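Local coordinates for encapsulated ferritin-like protein (Haliangium ochraceum, PDB 5N5F) that oxidises Fe(2+) to Fe(3+) as a ferritin-like ferroxidase cargo inside an encapsulin nanocompartment, releasing the mineralised iron for deposition there, at residues Ile29-Ala34 and Met66-Trp71; Gln40-Cys45 and Gly49-Leu54; Trp71-Arg74 and Phe79-His82. One frame throughout, in Å; residues are numbered along the deposited sequence.

Overall arrangement
This chain is the N-terminal domain of the encapsulated ferritin, which crystallises as a decameric ring. Helix 16-44 comes first, turns back into helix 48-75, and a short helix 77-86 follows. Interaction 1 joins the two long helices near the centre of the chain and closes a loop that holds their shared turn. Interaction 2 is nested in that loop and zips up the turn itself, its centre about 21 Å from that of interaction 1. Interaction 3 comes later, begins at the Trp71 where interaction 1 ends, and folds helix 77-86 onto helix 48-75. It touches interaction 1 through Leu69 and Phe79, on the opposite side of the chain's centre from interaction 2.

Interaction 1: Ile29-Ala34 and Met66-Trp71; sequences IEELEA and MMTLEW
Glu31 and Thr68 meet between the two long helices of the antiparallel hairpin from which the EncFtn member of the ferritin superfamily is built; by similarity, Glu31 binds both iron ions of the ferroxidase site. The pair is spare: 96 Å² is buried in all, and the CA atoms of Glu31 and Thr68 stay 9.3 Å apart, so the long side chain spans most of the gap. CB of Glu31 points toward helix 48-75 but is itself too far back to touch the segment 66-71. CG lies anti to the carbonyl carbon (chi1 -72°), and the chain then runs extended, which carries the carboxylate across. CD comes within 3.9 Å of Thr68 OG1, and OE2 is only slightly nearer, 3.7 Å from the same hydroxyl. The foremost atom is OE1, 3.3 Å from Thr68 OG1, a long polar contact in which the two side chains cross obliquely.

The Thr68 hydroxyl bonds the carbonyl O of His64, one turn earlier in its own helix, and lies within polar reach of the Glu31 carboxylate. His64 and Glu61, the other iron ligands by similarity, both touch Glu31, and Tyr38 of a third subunit packs on it. Thr68 would thus belong to the second shell, lying beside a probable ligand on the helix that supplies the other two. The methyl CG2 of Thr68 takes the place anti to its backbone N, while OG1 stands beside that N; behind the hydroxyl, Thr68 CB lies 3.9 Å from Glu31 OE1.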
loop_
_atom_site.group_PDB
_atom_site.type_symbol
_atom_site.label_atom_id
_atom_site.label_comp_id
_atom_site.label_asym_id
_atom_site.label_seq_id
_atom_site.Cartn_x
_atom_site.Cartn_y
_atom_site.Cartn_z
ATOM N N ILE B 29 -16.451 -9.274 -0.305
ATOM C CA ILE B 29 -15.003 -9.450 -0.408
ATOM C C ILE B 29 -14.368 -9.467 0.978
ATOM O O ILE B 29 -13.557 -10.344 1.300
ATOM C CB ILE B 29 -14.400 -8.350 -1.300
ATOM C CG1 ILE B 29 -14.714 -8.648 -2.772
ATOM C CG2 ILE B 29 -12.890 -8.235 -1.092
ATOM C CD1 ILE B 29 -14.475 -7.482 -3.702
ATOM N N GLU B 30 -14.725 -8.497 1.821
ATOM C CA GLU B 30 -14.125 -8.429 3.151
ATOM C C GLU B 30 -14.454 -9.671 3.968
ATOM O O GLU B 30 -13.611 -10.171 4.724
ATOM C CB GLU B 30 -14.600 -7.171 3.877
ATOM C CG GLU B 30 -14.072 -5.882 3.274
ATOM C CD GLU B 30 -14.794 -4.661 3.801
ATOM O OE1 GLU B 30 -15.590 -4.806 4.752
ATOM O OE2 GLU B 30 -14.568 -3.559 3.261
ATOM N N GLU B 31 -15.678 -10.185 3.832
ATOM C CA GLU B 31 -16.051 -11.386 4.566
ATOM C C GLU B 31 -15.294 -12.604 4.050
ATOM O O GLU B 31 -14.848 -13.444 4.839
ATOM C CB GLU B 31 -17.564 -11.591 4.486
ATOM C CG GLU B 31 -18.341 -10.573 5.324
ATOM C CD GLU B 31 -19.747 -10.309 4.815
ATOM O OE1 GLU B 31 -20.074 -10.735 3.686
ATOM O OE2 GLU B 31 -20.526 -9.662 5.549
ATOM N N LEU B 32 -15.116 -12.709 2.730
ATOM C CA LEU B 32 -14.339 -13.816 2.184
ATOM C C LEU B 32 -12.877 -13.739 2.610
ATOM O O LEU B 32 -12.229 -14.775 2.791
ATOM C CB LEU B 32 -14.448 -13.837 0.659
ATOM C CG LEU B 32 -15.840 -14.166 0.103
ATOM C CD1 LEU B 32 -15.860 -13.978 -1.396
ATOM C CD2 LEU B 32 -16.251 -15.587 0.466
ATOM N N GLU B 33 -12.337 -12.530 2.767
ATOM C CA GLU B 33 -10.966 -12.406 3.253
ATOM C C GLU B 33 -10.850 -12.896 4.690
ATOM O O GLU B 33 -9.880 -13.577 5.045
ATOM C CB GLU B 33 -10.499 -10.956 3.123
ATOM C CG GLU B 33 -10.296 -10.526 1.676
ATOM C CD GLU B 33 -9.919 -9.065 1.527
ATOM O OE1 GLU B 33 -9.923 -8.334 2.539
ATOM O OE2 GLU B 33 -9.615 -8.647 0.390
ATOM N N ALA B 34 -11.837 -12.573 5.529
ATOM C CA ALA B 34 -11.852 -13.093 6.891
ATOM C C ALA B 34 -11.863 -14.617 6.904
ATOM O O ALA B 34 -11.221 -15.243 7.758
ATOM C CB ALA B 34 -13.065 -12.544 7.643
ATOM N N MET B 66 -22.680 -15.339 2.534
ATOM C CA MET B 66 -23.787 -15.902 1.771
ATOM C C MET B 66 -25.064 -15.089 1.947
ATOM O O MET B 66 -25.908 -15.065 1.043
ATOM C CB MET B 66 -24.010 -17.358 2.177
ATOM C CG MET B 66 -22.802 -18.258 1.915
ATOM S SD MET B 66 -22.271 -18.296 0.182
ATOM C CE MET B 66 -20.995 -17.036 0.155
ATOM N N MET B 67 -25.225 -14.416 3.089
ATOM C CA MET B 67 -26.308 -13.448 3.228
ATOM C C MET B 67 -26.135 -12.307 2.236
ATOM O O MET B 67 -27.077 -11.933 1.525
ATOM C CB MET B 67 -26.355 -12.903 4.655
ATOM C CG MET B 67 -26.850 -13.892 5.696
ATOM S SD MET B 67 -26.538 -13.354 7.395
ATOM C CE MET B 67 -27.484 -11.839 7.449
ATOM N N THR B 68 -24.925 -11.743 2.174
ATOM C CA THR B 68 -24.652 -10.663 1.234
ATOM C C THR B 68 -24.819 -11.133 -0.207
ATOM O O THR B 68 -25.364 -10.407 -1.046
ATOM C CB THR B 68 -23.238 -10.125 1.454
ATOM O OG1 THR B 68 -23.069 -9.737 2.829
ATOM C CG2 THR B 68 -22.978 -8.928 0.556
ATOM N N LEU B 69 -24.349 -12.343 -0.514
ATOM C CA LEU B 69 -24.430 -12.838 -1.884
ATOM C C LEU B 69 -25.879 -12.997 -2.318
ATOM O O LEU B 69 -26.230 -12.684 -3.461
ATOM C CB LEU B 69 -23.673 -14.161 -2.008
ATOM C CG LEU B 69 -23.666 -14.837 -3.385
ATOM C CD1 LEU B 69 -23.120 -13.920 -4.484
ATOM C CD2 LEU B 69 -22.857 -16.123 -3.322
ATOM N N GLU B 70 -26.743 -13.467 -1.413
ATOM C CA GLU B 70 -28.158 -13.585 -1.741
ATOM C C GLU B 70 -28.770 -12.220 -2.025
ATOM O O GLU B 70 -29.628 -12.089 -2.906
ATOM C CB GLU B 70 -28.907 -14.288 -0.610
ATOM C CG GLU B 70 -30.428 -14.359 -0.798
ATOM C CD GLU B 70 -30.850 -15.138 -2.031
ATOM O OE1 GLU B 70 -29.977 -15.722 -2.706
ATOM O OE2 GLU B 70 -32.067 -15.168 -2.328
ATOM N N TRP B 71 -28.353 -11.189 -1.288
ATOM C CA TRP B 71 -28.826 -9.845 -1.600
ATOM C C TRP B 71 -28.393 -9.435 -3.003
ATOM O O TRP B 71 -29.191 -8.892 -3.776
ATOM C CB TRP B 71 -28.314 -8.847 -0.568
ATOM C CG TRP B 71 -28.873 -7.475 -0.760
ATOM C CD1 TRP B 71 -29.947 -6.931 -0.119
ATOM C CD2 TRP B 71 -28.393 -6.469 -1.661
ATOM N NE1 TRP B 71 -30.164 -5.649 -0.561
ATOM C CE2 TRP B 71 -29.226 -5.343 -1.512
ATOM C CE3 TRP B 71 -27.340 -6.411 -2.580
ATOM C CZ2 TRP B 71 -29.037 -4.173 -2.243
ATOM C CZ3 TRP B 71 -27.156 -5.250 -3.307
ATOM C CH2 TRP B 71 -28.000 -4.146 -3.133
#

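Interaction 2: Gln40-Cys45 and Gly49-Leu54; sequences QRADAC and GLHDVL
The carbonyl O of Ala42 is met by two groups: CD2 of His51 lies 3.2 Å from it across the contact, and the backbone N of Cys45 gives it a weak hydrogen bond of 3.3 Å as helix 16-44 ends. The imidazole presents its edge, with Ala42 O near the ring plane, while CD2 also rests 3.7 Å from Ala42 CB. With CG anti to the backbone N (chi1 174°), the His51 ring swings across against the end of helix 16-44. Its rotation is fixed from the far edge: ND1 donates to Asp52 OD1 over 3.1 Å in an almost straight bond (174°); Asp52 OD1 lies in the ring plane and is met on its anti side, the donor somewhat out of the carboxylate plane. With an alanine in place of His51, Asp52 OD1 would probably lose its ring N-H partner and a gap would open beside the methyl and carbonyl of Ala42.

Beneath the ring the contact is apolar. CB of Leu54 faces CB of Ala42 at 4.0 Å, and Leu54 CD1 slips alongside the backbone, 3.7 Å from Ala42 N and next to CB of Arg41. At the turn, Cys45 lays its sulfur on Leu50, with SG 3.4 Å from CG and nearly as close to CB and CD2.

Helix 40-44 and helix 49-54 run antiparallel at 160°, their axes 8.9 Å apart at closest approach, and form the closed end of the hairpin between helices 16-44 and 48-75. Neighbouring subunits of the decamer pack around this end: Arg41 forms a salt bridge to Glu30 of a third subunit, Asp43 bonds Thr18 and Ser15 of a second, and Leu50 and Leu54 pack on Trp71 and Thr27 of the third.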
loop_
_atom_site.group_PDB
_atom_site.type_symbol
_atom_site.label_atom_id
_atom_site.label_comp_id
_atom_site.label_asym_id
_atom_site.label_seq_id
_atom_site.Cartn_x
_atom_site.Cartn_y
_atom_site.Cartn_z
ATOM N N GLN B 40 -6.125 -19.711 8.069
ATOM C CA GLN B 40 -4.669 -19.683 8.162
ATOM C C GLN B 40 -4.211 -19.521 9.609
ATOM O O GLN B 40 -3.306 -20.226 10.071
ATOM C CB GLN B 40 -4.115 -18.550 7.301
ATOM C CG GLN B 40 -4.231 -18.780 5.808
ATOM C CD GLN B 40 -3.631 -17.644 5.008
ATOM O OE1 GLN B 40 -2.591 -17.096 5.374
ATOM N NE2 GLN B 40 -4.290 -17.278 3.912
ATOM N N ARG B 41 -4.817 -18.581 10.337
ATOM C CA ARG B 41 -4.388 -18.333 11.709
ATOM C C ARG B 41 -4.766 -19.484 12.632
ATOM O O ARG B 41 -4.014 -19.800 13.562
ATOM C CB ARG B 41 -4.980 -17.015 12.210
ATOM C CG ARG B 41 -4.377 -15.794 11.519
ATOM C CD ARG B 41 -4.544 -14.529 12.343
ATOM N NE ARG B 41 -5.885 -13.966 12.231
ATOM C CZ ARG B 41 -6.245 -13.028 11.358
ATOM N NH1 ARG B 41 -5.366 -12.526 10.501
ATOM N NH2 ARG B 41 -7.497 -12.588 11.346
ATOM N N ALA B 42 -5.906 -20.136 12.385
ATOM C CA ALA B 42 -6.281 -21.295 13.188
ATOM C C ALA B 42 -5.341 -22.469 12.932
ATOM O O ALA B 42 -5.029 -23.232 13.854
ATOM C CB ALA B 42 -7.726 -21.692 12.897
ATOM N N ASP B 43 -4.874 -22.624 11.691
ATOM C CA ASP B 43 -3.922 -23.687 11.379
ATOM C C ASP B 43 -2.616 -23.502 12.139
ATOM O O ASP B 43 -2.101 -24.443 12.753
ATOM C CB ASP B 43 -3.655 -23.724 9.875
ATOM C CG ASP B 43 -4.637 -24.599 9.128
ATOM O OD1 ASP B 43 -5.729 -24.869 9.678
ATOM O OD2 ASP B 43 -4.317 -25.012 7.991
ATOM N N ALA B 44 -2.048 -22.297 12.083
ATOM C CA ALA B 44 -0.795 -22.015 12.766
ATOM C C ALA B 44 -0.974 -21.845 14.268
ATOM O O ALA B 44 0.019 -21.881 15.000
ATOM C CB ALA B 44 -0.151 -20.760 12.177
ATOM N N CYS B 45 -2.208 -21.663 14.731
ATOM C CA CYS B 45 -2.486 -21.546 16.155
ATOM C C CYS B 45 -1.882 -22.719 16.915
ATOM O O CYS B 45 -1.861 -23.850 16.426
ATOM C CB CYS B 45 -3.999 -21.501 16.380
ATOM S SG CYS B 45 -4.533 -20.572 17.829
ATOM N N GLY B 49 -7.850 -23.206 22.703
ATOM C CA GLY B 49 -8.926 -22.264 22.967
ATOM C C GLY B 49 -9.052 -21.200 21.893
ATOM O O GLY B 49 -10.158 -20.872 21.456
ATOM N N LEU B 50 -7.921 -20.642 21.454
ATOM C CA LEU B 50 -7.959 -19.651 20.385
ATOM C C LEU B 50 -8.399 -20.281 19.070
ATOM O O LEU B 50 -9.164 -19.677 18.309
ATOM C CB LEU B 50 -6.588 -18.993 20.232
ATOM C CG LEU B 50 -6.417 -17.977 19.100
ATOM C CD1 LEU B 50 -7.486 -16.896 19.168
ATOM C CD2 LEU B 50 -5.025 -17.351 19.164
ATOM N N HIS B 51 -7.919 -21.494 18.787
ATOM C CA HIS B 51 -8.297 -22.185 17.559
ATOM C C HIS B 51 -9.810 -22.265 17.417
ATOM O O HIS B 51 -10.371 -21.889 16.383
ATOM C CB HIS B 51 -7.679 -23.585 17.543
ATOM C CG HIS B 51 -8.120 -24.429 16.388
ATOM N ND1 HIS B 51 -9.274 -25.181 16.413
ATOM C CD2 HIS B 51 -7.556 -24.645 15.176
ATOM C CE1 HIS B 51 -9.406 -25.821 15.264
ATOM N NE2 HIS B 51 -8.376 -25.514 14.496
ATOM N N ASP B 52 -10.493 -22.733 18.467
ATOM C CA ASP B 52 -11.932 -22.956 18.373
ATOM C C ASP B 52 -12.688 -21.647 18.187
ATOM O O ASP B 52 -13.711 -21.610 17.488
ATOM C CB ASP B 52 -12.428 -23.692 19.619
ATOM C CG ASP B 52 -11.767 -25.047 19.796
ATOM O OD1 ASP B 52 -11.203 -25.568 18.811
ATOM O OD2 ASP B 52 -11.812 -25.592 20.917
ATOM N N VAL B 53 -12.207 -20.565 18.806
ATOM C CA VAL B 53 -12.824 -19.256 18.599
ATOM C C VAL B 53 -12.663 -18.823 17.148
ATOM O O VAL B 53 -13.602 -18.307 16.530
ATOM C CB VAL B 53 -12.221 -18.218 19.566
ATOM C CG1 VAL B 53 -12.775 -16.823 19.281
ATOM C CG2 VAL B 53 -12.498 -18.607 21.015
ATOM N N LEU B 54 -11.473 -19.033 16.581
ATOM C CA LEU B 54 -11.214 -18.599 15.213
ATOM C C LEU B 54 -12.099 -19.343 14.220
ATOM O O LEU B 54 -12.646 -18.737 13.292
ATOM C CB LEU B 54 -9.737 -18.803 14.874
ATOM C CG LEU B 54 -8.741 -17.816 15.491
ATOM C CD1 LEU B 54 -7.321 -18.271 15.209
ATOM C CD2 LEU B 54 -8.956 -16.402 14.967
#

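Interaction 3: Trp71-Arg74 and Phe79-His82; sequences WIRR and FDAH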
loop_
_atom_site.group_PDB
_atom_site.type_symbol
_atom_site.label_atom_id
_atom_site.label_comp_id
_atom_site.label_asym_id
_atom_site.label_seq_id
_atom_site.Cartn_x
_atom_site.Cartn_y
_atom_site.Cartn_z
ATOM N N TRP B 71 -28.353 -11.189 -1.288
ATOM C CA TRP B 71 -28.826 -9.845 -1.600
ATOM C C TRP B 71 -28.393 -9.435 -3.003
ATOM O O TRP B 71 -29.191 -8.892 -3.776
ATOM C CB TRP B 71 -28.314 -8.847 -0.568
ATOM C CG TRP B 71 -28.873 -7.475 -0.760
ATOM C CD1 TRP B 71 -29.947 -6.931 -0.119
ATOM C CD2 TRP B 71 -28.393 -6.469 -1.661
ATOM N NE1 TRP B 71 -30.164 -5.649 -0.561
ATOM C CE2 TRP B 71 -29.226 -5.343 -1.512
ATOM C CE3 TRP B 71 -27.340 -6.411 -2.580
ATOM C CZ2 TRP B 71 -29.037 -4.173 -2.243
ATOM C CZ3 TRP B 71 -27.156 -5.250 -3.307
ATOM C CH2 TRP B 71 -28.000 -4.146 -3.133
ATOM N N ILE B 72 -27.133 -9.700 -3.350
ATOM C CA ILE B 72 -26.650 -9.410 -4.697
ATOM C C ILE B 72 -27.469 -10.172 -5.733
ATOM O O ILE B 72 -27.855 -9.617 -6.769
ATOM C CB ILE B 72 -25.151 -9.746 -4.799
ATOM C CG1 ILE B 72 -24.341 -8.799 -3.909
ATOM C CG2 ILE B 72 -24.667 -9.671 -6.247
ATOM C CD1 ILE B 72 -22.890 -9.165 -3.791
ATOM N N ARG B 73 -27.743 -11.453 -5.475
ATOM C CA ARG B 73 -28.427 -12.274 -6.471
ATOM C C ARG B 73 -29.820 -11.740 -6.772
ATOM O O ARG B 73 -30.287 -11.809 -7.915
ATOM C CB ARG B 73 -28.518 -13.724 -6.000
ATOM C CG ARG B 73 -29.079 -14.674 -7.062
ATOM C CD ARG B 73 -29.606 -15.959 -6.450
ATOM N NE ARG B 73 -30.808 -15.725 -5.655
ATOM C CZ ARG B 73 -32.045 -15.695 -6.144
ATOM N NH1 ARG B 73 -32.265 -15.879 -7.438
ATOM N NH2 ARG B 73 -33.068 -15.472 -5.332
ATOM N N ARG B 74 -30.511 -11.224 -5.755
ATOM C CA ARG B 74 -31.872 -10.747 -5.948
ATOM C C ARG B 74 -31.948 -9.469 -6.774
ATOM O O ARG B 74 -33.039 -9.122 -7.240
ATOM C CB ARG B 74 -32.536 -10.530 -4.587
ATOM C CG ARG B 74 -32.746 -11.816 -3.808
ATOM C CD ARG B 74 -33.294 -11.551 -2.412
ATOM N NE ARG B 74 -33.443 -12.791 -1.656
ATOM C CZ ARG B 74 -34.096 -12.894 -0.503
ATOM N NH1 ARG B 74 -34.673 -11.830 0.040
ATOM N NH2 ARG B 74 -34.174 -14.068 0.104
ATOM N N PHE B 79 -25.683 -12.361 -11.843
ATOM C CA PHE B 79 -25.375 -13.245 -10.719
ATOM C C PHE B 79 -26.411 -14.356 -10.603
ATOM O O PHE B 79 -26.067 -15.515 -10.348
ATOM C CB PHE B 79 -25.300 -12.449 -9.415
ATOM C CG PHE B 79 -23.905 -12.011 -9.045
ATOM C CD1 PHE B 79 -23.373 -10.837 -9.552
ATOM C CD2 PHE B 79 -23.134 -12.770 -8.177
ATOM C CE1 PHE B 79 -22.094 -10.430 -9.210
ATOM C CE2 PHE B 79 -21.851 -12.369 -7.828
ATOM C CZ PHE B 79 -21.333 -11.197 -8.345
ATOM N N ASP B 80 -27.688 -14.022 -10.789
ATOM C CA ASP B 80 -28.736 -15.034 -10.721
ATOM C C ASP B 80 -28.515 -16.118 -11.771
ATOM O O ASP B 80 -28.521 -17.315 -11.460
ATOM C CB ASP B 80 -30.102 -14.372 -10.900
ATOM C CG ASP B 80 -31.253 -15.344 -10.721
ATOM O OD1 ASP B 80 -31.226 -16.148 -9.762
ATOM O OD2 ASP B 80 -32.187 -15.304 -11.549
ATOM N N ALA B 81 -28.296 -15.712 -13.022
ATOM C CA ALA B 81 -28.149 -16.680 -14.105
ATOM C C ALA B 81 -26.973 -17.617 -13.855
ATOM O O ALA B 81 -27.119 -18.843 -13.917
ATOM C CB ALA B 81 -27.987 -15.946 -15.437
ATOM N N HIS B 82 -25.793 -17.058 -13.568
ATOM C CA HIS B 82 -24.608 -17.894 -13.411
ATOM C C HIS B 82 -24.657 -18.715 -12.127
ATOM O O HIS B 82 -24.115 -19.825 -12.088
ATOM C CB HIS B 82 -23.349 -17.029 -13.450
ATOM C CG HIS B 82 -23.052 -16.464 -14.805
ATOM N ND1 HIS B 82 -23.146 -17.213 -15.959
ATOM C CD2 HIS B 82 -22.673 -15.223 -15.192
ATOM C CE1 HIS B 82 -22.830 -16.459 -16.997
ATOM N NE2 HIS B 82 -22.538 -15.247 -16.559
#
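The corner where helix 48-75 breaks and the short helix 77-86 folds back is held by Ile72 against Phe79 and by Arg73 against Asp80. The methyl CG2 of Ile72 sits over the centre of one face of the Phe79 ring, 3.7 Å from its centroid, a CH-pi contact that lies on the buried side, where Ile72 also packs on Met21, Ala24 and Leu25 of helix 16-44. One residue on, the contact turns polar. The side chain of Arg73 leaves with CG anti to its backbone N. Its CG passes 3.7 Å from Asp80 CA, and the chain bends at chi3 (69°) to bring NH1 to Asp80 OD1, forming a salt bridge of 2.6 Å. The oxygen lies in the guanidinium plane, at its edge, but the donor stands well above the carboxylate plane (52° out of it), and the hydrogen bond is bent, 138° at the hydrogen. Asp80 OD2 stays 4.2 Å from NH1, so the grip is single rather than forked. Arg73 NE pairs with Glu70 and Asp80 OD2 with Arg84, and this alternation of charges probably keeps the Asp80 carboxylate ionised and ties the two helices by a short charged chain.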